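Long-range contacts in 3-ketosteroid-delta4-5alpha-dehydrogenase (Rhodococcus jostii, PDB 4AT2), which probably catalyses the FAD-dependent introduction of the delta-4 double bond into 5alpha-reduced 3-ketosteroids during steroid catabolism: residues 78-90 with 484-496; 47-59 with 204-217. All coordinates share one frame; numbering follows the deposited sequence.

Contact 1 (78-90 with 484-496); sequences GATALAGGFIYLG and GGYASGTSLGDGS. Unlike the reference sequence in segment 78-90: Thr80 (reference Ala). With FAD (flavin-adenine dinucleotide), chain D.
Part of the flavin pocket of this dehydrogenase is built here, where residues 78-90 meet Gly489 and the start of helix 490-507. Tyr88 N donates to Gly489 O at 2.8 Å, with an N-H...O angle of 153°. The donor stands above the carbonyl plane, and Gly493 N reaches the same oxygen from the opposite face. Phe86 O lies 3.2 Å from Gly489 CA in a CA-H...O contact. A side chain on Gly489 would run into Tyr88 N. Ser488 CB sits over one face of the Phe86 ring, displaced from the centre toward CG and CD2, 4.2 Å from its centroid. Tyr88 has CG anti to its own amide nitrogen (chi1 -162°), which lays the ring beside Ala487 and Thr490 with Ser488 O at its edge; Tyr88 OH goes on to Glu170.

The isoalloxazine is held from both segments. Leu492 N gives FAD O2 a nearly straight bond of 2.8 Å (175°). Phe86 O accepts from FAD N3, and Gly84 N donates to FAD N5 at 3.1 Å. Leu492 uses its two branches differently: CD1 packs near Gly85 CA and Phe86 O, while CD2 meets Thr80 CG2 at 3.6 Å. Leu492 CG lies 3.6 Å from FAD C2. Replacing Leu492 with an alanine would probably open a gap beside the pyrimidine ring and leave Thr80 CG2 without this neighbour. Tyr486 OH and, weakly, Gly489 N bind the steroid oxygen O1. A helix N-terminus pointing at flavin O2 is a familiar feature of FAD-dependent oxidoreductases, and could help stabilise negative charge on the reduced ring.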
loop_
_atom_site.group_PDB
_atom_site.type_symbol
_atom_site.label_atom_id
_atom_site.label_comp_id
_atom_site.label_asym_id
_atom_site.label_seq_id
_atom_site.Cartn_x
_atom_site.Cartn_y
_atom_site.Cartn_z
ATOM N N GLY A 78 16.183 -6.283 21.763
ATOM C CA GLY A 78 14.960 -5.887 21.043
ATOM C C GLY A 78 14.201 -7.080 20.490
ATOM O O GLY A 78 14.208 -8.163 21.083
ATOM N N ALA A 79 13.546 -6.881 19.350
ATOM C CA ALA A 79 12.883 -7.966 18.622
ATOM C C ALA A 79 13.899 -8.972 18.099
ATOM O O ALA A 79 13.588 -10.153 17.934
ATOM C CB ALA A 79 12.069 -7.404 17.460
ATOM N N THR A 80 15.120 -8.509 17.835
ATOM C CA THR A 80 16.141 -9.390 17.269
ATOM C C THR A 80 16.406 -10.627 18.142
ATOM O O THR A 80 16.491 -11.745 17.631
ATOM C CB THR A 80 17.455 -8.625 16.994
ATOM O OG1 THR A 80 17.189 -7.534 16.094
ATOM C CG2 THR A 80 18.496 -9.547 16.377
ATOM N N ALA A 81 16.546 -10.417 19.450
ATOM C CA ALA A 81 16.857 -11.509 20.372
ATOM C C ALA A 81 15.719 -12.541 20.474
ATOM O O ALA A 81 15.927 -13.669 20.936
ATOM C CB ALA A 81 17.214 -10.947 21.749
ATOM N N LEU A 82 14.524 -12.156 20.025
ATOM C CA LEU A 82 13.345 -13.039 20.037
ATOM C C LEU A 82 13.057 -13.699 18.679
ATOM O O LEU A 82 12.170 -14.560 18.569
ATOM C CB LEU A 82 12.112 -12.261 20.517
ATOM C CG LEU A 82 12.245 -11.353 21.749
ATOM C CD1 LEU A 82 10.967 -10.566 21.988
ATOM C CD2 LEU A 82 12.617 -12.145 22.996
ATOM N N ALA A 83 13.824 -13.316 17.655
ATOM C CA ALA A 83 13.620 -13.781 16.280
ATOM C C ALA A 83 14.073 -15.220 16.060
ATOM O O ALA A 83 14.878 -15.747 16.833
ATOM C CB ALA A 83 14.353 -12.858 15.312
ATOM N N GLY A 84 13.579 -15.829 14.983
ATOM C CA GLY A 84 13.977 -17.189 14.563
ATOM C C GLY A 84 15.455 -17.296 14.218
ATOM O O GLY A 84 16.075 -18.365 14.349
ATOM N N GLY A 85 16.026 -16.175 13.804
ATOM C CA GLY A 85 17.454 -16.087 13.549
ATOM C C GLY A 85 17.850 -16.174 12.093
ATOM O O GLY A 85 19.044 -16.151 11.787
ATOM N N PHE A 86 16.873 -16.253 11.184
ATOM C CA PHE A 86 17.195 -16.237 9.751
ATOM C C PHE A 86 17.896 -14.935 9.402
ATOM O O PHE A 86 17.488 -13.854 9.845
ATOM C CB PHE A 86 15.935 -16.303 8.889
ATOM C CG PHE A 86 15.330 -17.664 8.778
ATOM C CD1 PHE A 86 15.777 -18.565 7.822
ATOM C CD2 PHE A 86 14.257 -18.015 9.584
ATOM C CE1 PHE A 86 15.188 -19.820 7.698
ATOM C CE2 PHE A 86 13.661 -19.267 9.466
ATOM C CZ PHE A 86 14.133 -20.169 8.523
ATOM N N ILE A 87 18.934 -15.044 8.581
ATOM C CA ILE A 87 19.628 -13.891 8.022
ATOM C C ILE A 87 19.725 -14.184 6.524
ATOM O O ILE A 87 20.289 -15.208 6.135
ATOM C CB ILE A 87 21.044 -13.720 8.624
ATOM C CG1 ILE A 87 21.025 -13.866 10.154
ATOM C CG2 ILE A 87 21.623 -12.365 8.212
ATOM C CD1 ILE A 87 22.407 -13.880 10.789
ATOM N N TYR A 88 19.119 -13.320 5.706
ATOM C CA TYR A 88 18.997 -13.555 4.274
ATOM C C TYR A 88 20.300 -13.216 3.548
ATOM O O TYR A 88 20.584 -12.059 3.274
ATOM C CB TYR A 88 17.803 -12.772 3.683
ATOM C CG TYR A 88 17.391 -13.333 2.346
ATOM C CD1 TYR A 88 16.464 -14.375 2.273
ATOM C CD2 TYR A 88 17.974 -12.863 1.160
ATOM C CE1 TYR A 88 16.111 -14.924 1.053
ATOM C CE2 TYR A 88 17.621 -13.405 -0.073
ATOM C CZ TYR A 88 16.702 -14.440 -0.114
ATOM O OH TYR A 88 16.366 -15.006 -1.315
ATOM N N LEU A 89 21.095 -14.238 3.245
ATOM C CA LEU A 89 22.426 -14.038 2.672
ATOM C C LEU A 89 22.652 -15.000 1.525
ATOM O O LEU A 89 22.053 -16.068 1.491
ATOM C CB LEU A 89 23.495 -14.252 3.746
ATOM C CG LEU A 89 23.377 -13.387 5.006
ATOM C CD1 LEU A 89 24.359 -13.884 6.042
ATOM C CD2 LEU A 89 23.624 -11.911 4.692
ATOM N N GLY A 90 23.518 -14.632 0.584
ATOM C CA GLY A 90 23.748 -15.500 -0.562
ATOM C C GLY A 90 24.843 -14.981 -1.454
ATOM O O GLY A 90 25.705 -14.204 -1.013
ATOM N N GLY A 484 7.567 -4.944 -0.642
ATOM C CA GLY A 484 6.209 -5.504 -0.716
ATOM C C GLY A 484 6.228 -6.961 -0.304
ATOM O O GLY A 484 5.818 -7.304 0.809
ATOM N N GLY A 485 6.759 -7.814 -1.181
ATOM C CA GLY A 485 7.031 -9.201 -0.803
ATOM C C GLY A 485 8.050 -9.291 0.330
ATOM O O GLY A 485 8.833 -8.362 0.547
ATOM N N TYR A 486 8.036 -10.419 1.036
ATOM C CA TYR A 486 8.928 -10.645 2.163
ATOM C C TYR A 486 9.581 -12.021 2.059
ATOM O O TYR A 486 8.983 -12.963 1.545
ATOM C CB TYR A 486 8.154 -10.520 3.495
ATOM C CG TYR A 486 9.034 -10.678 4.719
ATOM C CD1 TYR A 486 9.774 -9.596 5.206
ATOM C CD2 TYR A 486 9.141 -11.904 5.390
ATOM C CE1 TYR A 486 10.596 -9.733 6.311
ATOM C CE2 TYR A 486 9.978 -12.044 6.491
ATOM C CZ TYR A 486 10.692 -10.944 6.955
ATOM O OH TYR A 486 11.537 -11.047 8.039
ATOM N N ALA A 487 10.804 -12.138 2.571
ATOM C CA ALA A 487 11.460 -13.433 2.724
ATOM C C ALA A 487 12.067 -13.474 4.113
ATOM O O ALA A 487 12.607 -12.464 4.586
ATOM C CB ALA A 487 12.533 -13.644 1.649
ATOM N N SER A 488 11.964 -14.623 4.787
ATOM C CA SER A 488 12.529 -14.753 6.139
ATOM C C SER A 488 14.032 -14.501 6.126
ATOM O O SER A 488 14.770 -15.027 5.265
ATOM C CB SER A 488 12.251 -16.135 6.751
ATOM O OG SER A 488 10.901 -16.246 7.166
ATOM N N GLY A 489 14.478 -13.663 7.060
ATOM C CA GLY A 489 15.894 -13.311 7.144
ATOM C C GLY A 489 16.224 -11.944 6.582
ATOM O O GLY A 489 17.317 -11.438 6.799
ATOM N N THR A 490 15.303 -11.341 5.834
ATOM C CA THR A 490 15.626 -10.067 5.186
ATOM C C THR A 490 15.699 -8.932 6.183
ATOM O O THR A 490 16.390 -7.944 5.939
ATOM C CB THR A 490 14.628 -9.690 4.073
ATOM O OG1 THR A 490 13.295 -9.742 4.595
ATOM C CG2 THR A 490 14.764 -10.649 2.886
ATOM N N SER A 491 15.000 -9.064 7.303
ATOM C CA SER A 491 15.026 -7.994 8.287
ATOM C C SER A 491 16.310 -8.013 9.121
ATOM O O SER A 491 16.969 -6.969 9.283
ATOM C CB SER A 491 13.796 -8.027 9.180
ATOM O OG SER A 491 13.819 -6.854 9.971
ATOM N N LEU A 492 16.686 -9.178 9.646
ATOM C CA LEU A 492 17.986 -9.285 10.329
ATOM C C LEU A 492 19.142 -9.081 9.342
ATOM O O LEU A 492 20.175 -8.498 9.696
ATOM C CB LEU A 492 18.139 -10.631 11.061
ATOM C CG LEU A 492 17.160 -10.931 12.209
ATOM C CD1 LEU A 492 17.622 -12.157 12.994
ATOM C CD2 LEU A 492 16.920 -9.739 13.124
ATOM N N GLY A 493 18.952 -9.538 8.109
ATOM C CA GLY A 493 19.935 -9.329 7.050
ATOM C C GLY A 493 20.160 -7.866 6.717
ATOM O O GLY A 493 21.292 -7.373 6.803
ATOM N N ASP A 494 19.105 -7.151 6.328
ATOM C CA ASP A 494 19.320 -5.756 5.967
ATOM C C ASP A 494 19.605 -4.865 7.185
ATOM O O ASP A 494 20.356 -3.896 7.080
ATOM C CB ASP A 494 18.299 -5.198 4.936
ATOM C CG ASP A 494 16.970 -4.753 5.541
ATOM O OD1 ASP A 494 16.912 -4.312 6.707
ATOM O OD2 ASP A 494 15.963 -4.783 4.785
ATOM N N GLY A 495 19.075 -5.249 8.352
ATOM C CA GLY A 495 19.339 -4.507 9.590
ATOM C C GLY A 495 20.812 -4.580 9.959
ATOM O O GLY A 495 21.435 -3.567 10.284
ATOM N N SER A 496 21.392 -5.778 9.890
ATOM C CA SER A 496 22.830 -5.903 10.192
ATOM C C SER A 496 23.701 -5.299 9.085
ATOM O O SER A 496 24.681 -4.612 9.377
ATOM C CB SER A 496 23.226 -7.354 10.467
ATOM O OG SER A 496 22.917 -8.191 9.359
HETATM P PA FAD D . 15.024 -4.306 17.282
HETATM O O1A FAD D . 15.889 -5.501 17.182
HETATM O O2A FAD D . 13.683 -4.447 17.869
HETATM O O5B FAD D . 15.827 -3.185 18.096
HETATM C C5B FAD D . 15.266 -1.886 18.309
HETATM C C4B FAD D . 15.648 -1.415 19.723
HETATM O O4B FAD D . 15.195 -0.046 19.800
HETATM C C3B FAD D . 14.858 -2.206 20.774
HETATM O O3B FAD D . 15.778 -2.732 21.763
HETATM C C2B FAD D . 13.894 -1.172 21.366
HETATM O O2B FAD D . 13.666 -1.431 22.777
HETATM C C1B FAD D . 14.659 0.133 21.149
HETATM N N9A FAD D . 13.800 1.337 21.113
HETATM C C8A FAD D . 12.548 1.465 20.656
HETATM N N7A FAD D . 12.175 2.733 20.813
HETATM C C5A FAD D . 13.203 3.411 21.360
HETATM C C6A FAD D . 13.390 4.701 21.735
HETATM N N6A FAD D . 12.402 5.577 21.556
HETATM N N1A FAD D . 14.545 5.121 22.279
HETATM C C2A FAD D . 15.593 4.230 22.461
HETATM N N3A FAD D . 15.392 2.908 22.077
HETATM C C4A FAD D . 14.201 2.535 21.539
HETATM N N1 FAD D . 13.349 -11.251 10.861
HETATM C C2 FAD D . 14.370 -11.914 10.204
HETATM O O2 FAD D . 14.998 -11.327 9.333
HETATM N N3 FAD D . 14.682 -13.239 10.538
HETATM C C4 FAD D . 13.938 -13.914 11.508
HETATM O O4 FAD D . 14.231 -15.085 11.765
HETATM C C4X FAD D . 12.901 -13.245 12.168
HETATM N N5 FAD D . 12.144 -13.875 13.099
HETATM C C5X FAD D . 11.015 -13.289 13.544
HETATM C C6 FAD D . 10.094 -14.019 14.302
HETATM C C7 FAD D . 8.929 -13.417 14.783
HETATM C C7M FAD D . 8.037 -14.201 15.541
HETATM C C8 FAD D . 8.670 -12.061 14.493
HETATM C C8M FAD D . 7.518 -11.388 14.952
HETATM C C9 FAD D . 9.598 -11.332 13.746
HETATM C C9A FAD D . 10.758 -11.945 13.250
HETATM N N10 FAD D . 11.647 -11.253 12.496
HETATM C C10 FAD D . 12.611 -11.918 11.845
HETATM C "C1'" FAD D . 11.649 -9.769 12.417
HETATM C "C2'" FAD D . 12.837 -9.209 13.213
HETATM O "O2'" FAD D . 12.758 -9.787 14.517
HETATM C "C3'" FAD D . 12.761 -7.677 13.318
HETATM O "O3'" FAD D . 12.213 -7.082 12.129
HETATM C "C4'" FAD D . 14.164 -7.108 13.585
HETATM O "O4'" FAD D . 14.679 -7.725 14.775
HETATM C "C5'" FAD D . 14.104 -5.592 13.784
HETATM O "O5'" FAD D . 15.449 -5.102 13.946
HETATM P P FAD D . 15.702 -3.607 14.496
HETATM O O1P FAD D . 15.061 -2.623 13.618
HETATM O O2P FAD D . 17.163 -3.492 14.817
HETATM O O3P FAD D . 14.769 -3.586 15.834
#

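Contact 2 (47-59 with 204-217); sequences AGYGIAGVAASIE and LMKPLVETAEKLGV. With FAD (flavin-adenine dinucleotide), chain D.
Leu204 meets Ile51 where helix 202-214 packs on the first helix of the Rossmann-type FAD-binding fold. The axes of the short segments 51-59 and 204-214 come within 9.0 Å, with their directions 33° apart. Leu204 CD2 touches Ile51 CD1 at 3.6 Å, the two side chains crossing at about a right angle. Met205 is bent at chi2 and chi3 (-54° and -70°). The bend carries SD to Ile51 N and CE to the carbonyl oxygens of Tyr49 and Gly50, over the glycine-rich turn that probably forms the GxGxxG motif. Leu208 CD1 meets Ile51 CD1 at 3.5 Å, and its CB lies against Val54 CG1. Val54 is a knob in the hole formed by Met205, Leu208, Val209 and Ala212. Ile58 CD1 closes on Leu208 O. Val209 puts both methyls by the outer end of Tyr49, with CG1 3.7 Å from Tyr49 OH. Thr211 CG2 packs against Ile58 CD1. Ala212 CB meets Ile58 CG1 at 4.0 Å. At Glu213, OE2 accepts from a water that also bonds Tyr49 OH, bridging the segments at 2.8 Å on each side. Leu215 CD1 rests on Ile58 O and CG2. Gly216 turns the chain in a Schellman motif, and beyond it Val217 CG2 lies 3.7 Å from Ser57 O.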
loop_
_atom_site.group_PDB
_atom_site.type_symbol
_atom_site.label_atom_id
_atom_site.label_comp_id
_atom_site.label_asym_id
_atom_site.label_seq_id
_atom_site.Cartn_x
_atom_site.Cartn_y
_atom_site.Cartn_z
ATOM N N ALA A 47 20.604 5.140 18.600
ATOM C CA ALA A 47 19.321 4.972 19.276
ATOM C C ALA A 47 18.756 3.579 18.986
ATOM O O ALA A 47 18.351 3.290 17.852
ATOM C CB ALA A 47 18.349 6.058 18.839
ATOM N N GLY A 48 18.739 2.717 20.000
ATOM C CA GLY A 48 18.198 1.361 19.841
ATOM C C GLY A 48 19.275 0.292 19.809
ATOM O O GLY A 48 20.175 0.330 18.964
ATOM N N TYR A 49 19.189 -0.665 20.730
ATOM C CA TYR A 49 20.216 -1.696 20.867
ATOM C C TYR A 49 19.719 -3.060 20.371
ATOM O O TYR A 49 19.746 -4.059 21.107
ATOM C CB TYR A 49 20.662 -1.785 22.330
ATOM C CG TYR A 49 22.077 -2.273 22.565
ATOM C CD1 TYR A 49 22.784 -2.978 21.579
ATOM C CD2 TYR A 49 22.698 -2.064 23.796
ATOM C CE1 TYR A 49 24.073 -3.428 21.807
ATOM C CE2 TYR A 49 23.985 -2.512 24.032
ATOM C CZ TYR A 49 24.665 -3.195 23.038
ATOM O OH TYR A 49 25.943 -3.648 23.270
ATOM N N GLY A 50 19.255 -3.085 19.127
ATOM C CA GLY A 50 18.884 -4.331 18.448
ATOM C C GLY A 50 19.919 -4.622 17.381
ATOM O O GLY A 50 21.066 -4.204 17.500
ATOM N N ILE A 51 19.524 -5.319 16.319
ATOM C CA ILE A 51 20.509 -5.749 15.320
ATOM C C ILE A 51 21.169 -4.588 14.579
ATOM O O ILE A 51 22.392 -4.571 14.410
ATOM C CB ILE A 51 19.943 -6.798 14.315
ATOM C CG1 ILE A 51 21.051 -7.299 13.383
ATOM C CG2 ILE A 51 18.795 -6.237 13.488
ATOM C CD1 ILE A 51 22.210 -7.930 14.142
ATOM N N ALA A 52 20.362 -3.618 14.148
ATOM C CA ALA A 52 20.883 -2.488 13.392
ATOM C C ALA A 52 21.814 -1.676 14.278
ATOM O O ALA A 52 22.892 -1.270 13.851
ATOM C CB ALA A 52 19.751 -1.617 12.890
ATOM N N GLY A 53 21.386 -1.462 15.518
ATOM C CA GLY A 53 22.165 -0.663 16.459
ATOM C C GLY A 53 23.505 -1.274 16.802
ATOM O O GLY A 53 24.528 -0.577 16.786
ATOM N N VAL A 54 23.520 -2.577 17.094
ATOM C CA VAL A 54 24.786 -3.213 17.492
ATOM C C VAL A 54 25.773 -3.248 16.319
ATOM O O VAL A 54 26.965 -2.976 16.506
ATOM C CB VAL A 54 24.593 -4.585 18.176
ATOM C CG1 VAL A 54 24.129 -5.649 17.188
ATOM C CG2 VAL A 54 25.874 -5.004 18.903
ATOM N N ALA A 55 25.270 -3.511 15.109
ATOM C CA ALA A 55 26.116 -3.524 13.916
ATOM C C ALA A 55 26.724 -2.150 13.653
ATOM O O ALA A 55 27.919 -2.047 13.325
ATOM C CB ALA A 55 25.336 -4.015 12.693
ATOM N N ALA A 56 25.911 -1.102 13.812
ATOM C CA ALA A 56 26.381 0.277 13.660
ATOM C C ALA A 56 27.457 0.575 14.692
ATOM O O ALA A 56 28.482 1.178 14.369
ATOM C CB ALA A 56 25.234 1.266 13.797
ATOM N N SER A 57 27.224 0.140 15.928
ATOM C CA SER A 57 28.162 0.427 17.019
ATOM C C SER A 57 29.521 -0.224 16.779
ATOM O O SER A 57 30.555 0.392 17.045
ATOM C CB SER A 57 27.587 0.032 18.387
ATOM O OG SER A 57 27.721 -1.355 18.637
ATOM N N ILE A 58 29.512 -1.453 16.246
ATOM C CA ILE A 58 30.763 -2.166 15.970
ATOM C C ILE A 58 31.590 -1.416 14.938
ATOM O O ILE A 58 32.784 -1.172 15.153
ATOM C CB ILE A 58 30.508 -3.625 15.527
ATOM C CG1 ILE A 58 29.989 -4.431 16.718
ATOM C CG2 ILE A 58 31.772 -4.264 14.951
ATOM C CD1 ILE A 58 29.346 -5.751 16.322
ATOM N N GLU A 59 30.956 -1.032 13.831
ATOM C CA GLU A 59 31.686 -0.338 12.778
ATOM C C GLU A 59 32.169 1.028 13.252
ATOM O O GLU A 59 33.304 1.407 12.974
ATOM C CB GLU A 59 30.859 -0.210 11.494
ATOM C CG GLU A 59 30.633 -1.536 10.770
ATOM C CD GLU A 59 31.853 -2.056 10.015
ATOM O OE1 GLU A 59 32.982 -1.573 10.245
ATOM O OE2 GLU A 59 31.699 -2.969 9.181
ATOM N N LEU A 204 22.621 -14.439 17.110
ATOM C CA LEU A 204 23.163 -13.376 16.281
ATOM C C LEU A 204 23.571 -12.213 17.189
ATOM O O LEU A 204 24.691 -11.711 17.089
ATOM C CB LEU A 204 22.153 -12.917 15.227
ATOM C CG LEU A 204 22.479 -11.657 14.417
ATOM C CD1 LEU A 204 23.790 -11.782 13.643
ATOM C CD2 LEU A 204 21.327 -11.337 13.477
ATOM N N MET A 205 22.666 -11.810 18.083
ATOM C CA MET A 205 22.893 -10.651 18.955
ATOM C C MET A 205 24.063 -10.795 19.924
ATOM O O MET A 205 24.871 -9.878 20.058
ATOM C CB MET A 205 21.640 -10.331 19.776
ATOM C CG MET A 205 20.592 -9.510 19.060
ATOM S SD MET A 205 21.193 -7.956 18.353
ATOM C CE MET A 205 21.528 -6.971 19.796
ATOM N N LYS A 206 24.130 -11.929 20.623
ATOM C CA LYS A 206 25.098 -12.113 21.711
ATOM C C LYS A 206 26.562 -11.921 21.265
ATOM O O LYS A 206 27.274 -11.115 21.872
ATOM C CB LYS A 206 24.880 -13.463 22.416
ATOM C CG LYS A 206 25.811 -13.712 23.593
ATOM C CD LYS A 206 25.479 -15.049 24.232
ATOM C CE LYS A 206 26.185 -15.229 25.566
ATOM N NZ LYS A 206 27.400 -16.073 25.417
ATOM N N PRO A 207 27.014 -12.636 20.205
ATOM C CA PRO A 207 28.398 -12.403 19.749
ATOM C C PRO A 207 28.677 -10.966 19.290
ATOM O O PRO A 207 29.781 -10.464 19.494
ATOM C CB PRO A 207 28.565 -13.366 18.562
ATOM C CG PRO A 207 27.467 -14.361 18.694
ATOM C CD PRO A 207 26.338 -13.683 19.411
ATOM N N LEU A 208 27.687 -10.316 18.682
ATOM C CA LEU A 208 27.847 -8.923 18.242
ATOM C C LEU A 208 27.969 -7.980 19.442
ATOM O O LEU A 208 28.794 -7.061 19.444
ATOM C CB LEU A 208 26.696 -8.500 17.316
ATOM C CG LEU A 208 26.580 -9.260 15.980
ATOM C CD1 LEU A 208 25.521 -8.632 15.081
ATOM C CD2 LEU A 208 27.893 -9.304 15.224
ATOM N N VAL A 209 27.167 -8.231 20.472
ATOM C CA VAL A 209 27.233 -7.442 21.700
ATOM C C VAL A 209 28.604 -7.610 22.366
ATOM O O VAL A 209 29.234 -6.624 22.758
ATOM C CB VAL A 209 26.070 -7.786 22.662
ATOM C CG1 VAL A 209 26.317 -7.206 24.052
ATOM C CG2 VAL A 209 24.758 -7.255 22.093
ATOM N N GLU A 210 29.072 -8.855 22.455
ATOM C CA GLU A 210 30.414 -9.139 22.976
ATOM C C GLU A 210 31.481 -8.369 22.198
ATOM O O GLU A 210 32.383 -7.778 22.790
ATOM C CB GLU A 210 30.712 -10.637 22.903
ATOM C CG GLU A 210 29.862 -11.495 23.827
ATOM C CD GLU A 210 30.170 -12.977 23.690
ATOM O OE1 GLU A 210 30.476 -13.442 22.566
ATOM O OE2 GLU A 210 30.109 -13.686 24.712
ATOM N N THR A 211 31.350 -8.361 20.873
ATOM C CA THR A 211 32.272 -7.650 19.996
ATOM C C THR A 211 32.243 -6.151 20.299
ATOM O O THR A 211 33.288 -5.525 20.484
ATOM C CB THR A 211 31.937 -7.916 18.507
ATOM O OG1 THR A 211 32.063 -9.318 18.236
ATOM C CG2 THR A 211 32.873 -7.141 17.581
ATOM N N ALA A 212 31.041 -5.587 20.376
ATOM C CA ALA A 212 30.891 -4.159 20.681
ATOM C C ALA A 212 31.461 -3.788 22.055
ATOM O O ALA A 212 32.108 -2.752 22.200
ATOM C CB ALA A 212 29.432 -3.743 20.570
ATOM N N GLU A 213 31.229 -4.636 23.054
ATOM C CA GLU A 213 31.713 -4.352 24.407
ATOM C C GLU A 213 33.240 -4.348 24.469
ATOM O O GLU A 213 33.836 -3.470 25.093
ATOM C CB GLU A 213 31.110 -5.322 25.425
ATOM C CG GLU A 213 29.629 -5.061 25.654
ATOM C CD GLU A 213 28.968 -6.026 26.617
ATOM O OE1 GLU A 213 29.575 -7.058 26.967
ATOM O OE2 GLU A 213 27.818 -5.754 27.017
ATOM N N LYS A 214 33.867 -5.303 23.787
ATOM C CA LYS A 214 35.328 -5.363 23.739
ATOM C C LYS A 214 35.935 -4.167 23.014
ATOM O O LYS A 214 37.074 -3.788 23.286
ATOM C CB LYS A 214 35.808 -6.679 23.125
ATOM C CG LYS A 214 35.824 -7.819 24.127
ATOM C CD LYS A 214 36.163 -9.148 23.473
ATOM C CE LYS A 214 36.369 -10.241 24.516
ATOM N NZ LYS A 214 37.655 -10.091 25.261
ATOM N N LEU A 215 35.165 -3.564 22.113
ATOM C CA LEU A 215 35.597 -2.367 21.408
ATOM C C LEU A 215 35.425 -1.094 22.236
ATOM O O LEU A 215 35.880 -0.024 21.826
ATOM C CB LEU A 215 34.825 -2.229 20.086
ATOM C CG LEU A 215 35.323 -3.123 18.952
ATOM C CD1 LEU A 215 34.224 -3.311 17.912
ATOM C CD2 LEU A 215 36.562 -2.502 18.328
ATOM N N GLY A 216 34.758 -1.207 23.385
ATOM C CA GLY A 216 34.508 -0.056 24.247
ATOM C C GLY A 216 33.224 0.707 23.957
ATOM O O GLY A 216 33.063 1.842 24.419
ATOM N N VAL A 217 32.298 0.093 23.215
ATOM C CA VAL A 217 30.983 0.710 23.009
ATOM C C VAL A 217 30.296 0.889 24.366
ATOM O O VAL A 217 30.298 -0.026 25.189
ATOM C CB VAL A 217 30.094 -0.128 22.066
ATOM C CG1 VAL A 217 28.667 0.408 22.049
ATOM C CG2 VAL A 217 30.681 -0.116 20.659
HETATM P PA FAD D . 15.024 -4.306 17.282
HETATM O O1A FAD D . 15.889 -5.501 17.182
HETATM O O2A FAD D . 13.683 -4.447 17.869
HETATM O O5B FAD D . 15.827 -3.185 18.096
HETATM C C5B FAD D . 15.266 -1.886 18.309
HETATM C C4B FAD D . 15.648 -1.415 19.723
HETATM O O4B FAD D . 15.195 -0.046 19.800
HETATM C C3B FAD D . 14.858 -2.206 20.774
HETATM O O3B FAD D . 15.778 -2.732 21.763
HETATM C C2B FAD D . 13.894 -1.172 21.366
HETATM O O2B FAD D . 13.666 -1.431 22.777
HETATM C C1B FAD D . 14.659 0.133 21.149
HETATM N N9A FAD D . 13.800 1.337 21.113
HETATM C C8A FAD D . 12.548 1.465 20.656
HETATM N N7A FAD D . 12.175 2.733 20.813
HETATM C C5A FAD D . 13.203 3.411 21.360
HETATM C C6A FAD D . 13.390 4.701 21.735
HETATM N N6A FAD D . 12.402 5.577 21.556
HETATM N N1A FAD D . 14.545 5.121 22.279
HETATM C C2A FAD D . 15.593 4.230 22.461
HETATM N N3A FAD D . 15.392 2.908 22.077
HETATM C C4A FAD D . 14.201 2.535 21.539
HETATM N N1 FAD D . 13.349 -11.251 10.861
HETATM C C2 FAD D . 14.370 -11.914 10.204
HETATM O O2 FAD D . 14.998 -11.327 9.333
HETATM N N3 FAD D . 14.682 -13.239 10.538
HETATM C C4 FAD D . 13.938 -13.914 11.508
HETATM O O4 FAD D . 14.231 -15.085 11.765
HETATM C C4X FAD D . 12.901 -13.245 12.168
HETATM N N5 FAD D . 12.144 -13.875 13.099
HETATM C C5X FAD D . 11.015 -13.289 13.544
HETATM C C6 FAD D . 10.094 -14.019 14.302
HETATM C C7 FAD D . 8.929 -13.417 14.783
HETATM C C7M FAD D . 8.037 -14.201 15.541
HETATM C C8 FAD D . 8.670 -12.061 14.493
HETATM C C8M FAD D . 7.518 -11.388 14.952
HETATM C C9 FAD D . 9.598 -11.332 13.746
HETATM C C9A FAD D . 10.758 -11.945 13.250
HETATM N N10 FAD D . 11.647 -11.253 12.496
HETATM C C10 FAD D . 12.611 -11.918 11.845
HETATM C "C1'" FAD D . 11.649 -9.769 12.417
HETATM C "C2'" FAD D . 12.837 -9.209 13.213
HETATM O "O2'" FAD D . 12.758 -9.787 14.517
HETATM C "C3'" FAD D . 12.761 -7.677 13.318
HETATM O "O3'" FAD D . 12.213 -7.082 12.129
HETATM C "C4'" FAD D . 14.164 -7.108 13.585
HETATM O "O4'" FAD D . 14.679 -7.725 14.775
HETATM C "C5'" FAD D . 14.104 -5.592 13.784
HETATM O "O5'" FAD D . 15.449 -5.102 13.946
HETATM P P FAD D . 15.702 -3.607 14.496
HETATM O O1P FAD D . 15.061 -2.623 13.618
HETATM O O2P FAD D . 17.163 -3.492 14.817
HETATM O O3P FAD D . 14.769 -3.586 15.834
HETATM O O HOH W 1 26.679 -3.466 25.947
#

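How the contacts relate
Contacts 1 and 2 lie about 16 Å apart, centre to centre, and share one FAD. Contact 1 holds the flavin ring along O2, N3, O4 and N5, reaches the diphosphate through Ala79 and Thr80, and borders the steroid pocket. Contact 2 meets the FAD at the diphosphate end, where Ala52 N donates to FAD O2P at 3.3 Å. The side chain of Leu204 is about 11 Å from the bound 4-androstene-3,17-dione. The contacts touch directly. Thr80 OG1 probably accepts from Ile51 N at 3.2 Å, and it also bonds FAD O1A and O4'. Thr80 differs from the reference sequence, which has alanine. Its CG2 packs on Met205 CG at 3.4 Å. Ser496 CB meets Ile51 CG1 at 3.6 Å, joining helix 490-507 to helix 51-62.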